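Local atomic coordinates of nitrilotriacetate monooxygenase (Burkholderia pseudomallei, PDB entry 3SDO), a protein that probably acts as an FMN-dependent monooxygenase of the NtaA/SnaA/DszA family, incorporating oxygen from molecular oxygen into an organic substrate. Residues Q334-T337 with D338-R342. Residues are numbered along the deposited sequence; the frame is centred on the assembly and turned at random.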
# COMPACT_ATOMS: atom_id res chain seq x y z
N GLN A 334 33.12 22.56 9.84
CA GLN A 334 34.36 23.23 9.44
C GLN A 334 35.10 22.53 8.31
O GLN A 334 35.72 23.20 7.49
CB GLN A 334 35.32 23.43 10.62
CG GLN A 334 34.85 24.44 11.65
CD GLN A 334 33.90 23.84 12.67
OE1 GLN A 334 33.55 22.65 12.60
NE2 GLN A 334 33.49 24.66 13.63
N SER A 335 35.03 21.20 8.25
CA SER A 335 35.68 20.45 7.17
C SER A 335 34.99 20.73 5.83
O SER A 335 35.65 20.77 4.77
CB SER A 335 35.69 18.94 7.46
OG SER A 335 34.57 18.28 6.89
N THR A 336 33.67 20.90 5.86
CA THR A 336 32.93 21.24 4.65
C THR A 336 33.23 22.68 4.23
O THR A 336 33.41 22.96 3.04
CB THR A 336 31.41 21.05 4.83
OG1 THR A 336 31.14 19.69 5.16
CG2 THR A 336 30.67 21.38 3.55
N THR A 337 33.31 23.60 5.19
CA THR A 337 33.62 24.97 4.84
C THR A 337 35.04 25.05 4.27
O THR A 337 35.29 25.80 3.33
CB THR A 337 33.38 25.99 6.00
OG1 THR A 337 34.16 25.65 7.15
CG2 THR A 337 31.91 26.01 6.35
N ASP A 338 35.96 24.24 4.81
CA ASP A 338 37.30 24.13 4.24
C ASP A 338 37.24 23.62 2.79
O ASP A 338 37.94 24.15 1.92
CB ASP A 338 38.19 23.21 5.09
CG ASP A 338 38.69 23.87 6.37
OD1 ASP A 338 38.57 25.11 6.52
OD2 ASP A 338 39.22 23.15 7.24
N ASN A 339 36.42 22.61 2.52
CA ASN A 339 36.30 22.10 1.15
C ASN A 339 35.81 23.19 0.21
O ASN A 339 36.30 23.35 -0.91
CB ASN A 339 35.32 20.92 1.07
CG ASN A 339 35.81 19.68 1.77
OD1 ASN A 339 37.00 19.53 2.06
ND2 ASN A 339 34.88 18.77 2.04
N ILE A 340 34.82 23.95 0.68
CA ILE A 340 34.23 25.02 -0.11
C ILE A 340 35.27 26.11 -0.43
O ILE A 340 35.46 26.50 -1.60
CB ILE A 340 32.99 25.61 0.62
CG1 ILE A 340 31.84 24.59 0.59
CG2 ILE A 340 32.52 26.90 -0.02
CD1 ILE A 340 30.64 24.96 1.45
N LYS A 341 35.98 26.57 0.59
CA LYS A 341 37.00 27.60 0.40
C LYS A 341 38.17 27.13 -0.49
O LYS A 341 38.69 27.90 -1.30
CB LYS A 341 37.50 28.14 1.75
CG LYS A 341 36.43 28.97 2.50
CD LYS A 341 36.94 29.53 3.85
CE LYS A 341 37.04 28.46 4.92
NZ LYS A 341 37.38 29.01 6.29
N ARG A 342 38.57 25.87 -0.35
CA ARG A 342 39.65 25.32 -1.17
C ARG A 342 39.23 25.34 -2.64
O ARG A 342 39.99 25.78 -3.51
CB ARG A 342 39.98 23.89 -0.74
CG ARG A 342 41.23 23.30 -1.40
CD ARG A 342 41.71 22.05 -0.67
NE ARG A 342 40.59 21.16 -0.39
CZ ARG A 342 40.16 20.78 0.81
NH1 ARG A 342 40.76 21.15 1.93
NH2 ARG A 342 39.10 19.98 0.88
O HOH W 1 36.78 26.53 7.29
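Thr337, Asp338 and Lys341 meet around one water at the start of helix 334-346. The water gives one hydrogen to Thr337 OG1, 2.8 Å away, and accepts from Lys341 NZ at 2.7 Å; it also donates to Asp338 OD1, though at a distance too short to be trusted. If that leg is real, the water would bridge the probably charged lysine and aspartate. Lys341 gets there by a bend at chi3 (-74°), which carries its chain past the carbonyl of Thr337, with CE 3.6 Å from Thr337 O, and turns the amine back toward the first turn.

The hydroxyl of Thr337 has a second task. With chi1 at 59°, OG1 sits between its own backbone N and carbonyl carbon and donates back to Gln334 O over 2.9 Å. That oxygen also accepts from Asp338 N at 2.9 Å, and both donors approach from the same face of the carbonyl plane. Helix 334-346 belongs to a luciferase-like monooxygenase with a TIM-barrel fold; it lies in the excursion between barrel strands 268-277 and 372-373, well away from the centre of the chain, and packs there against helices 297-307 and 351-363.

On the flank facing those helices, Thr336 and Ile340 cross obliquely, CG2 of the threonine 4.2 Å from CD1 of the isoleucine. Ile340 also leans on Leu304, Val354 and Val358, while Thr336 and Thr337 both touch Phe307. Lys341 N makes the helix bond to Thr337 O at 2.9 Å.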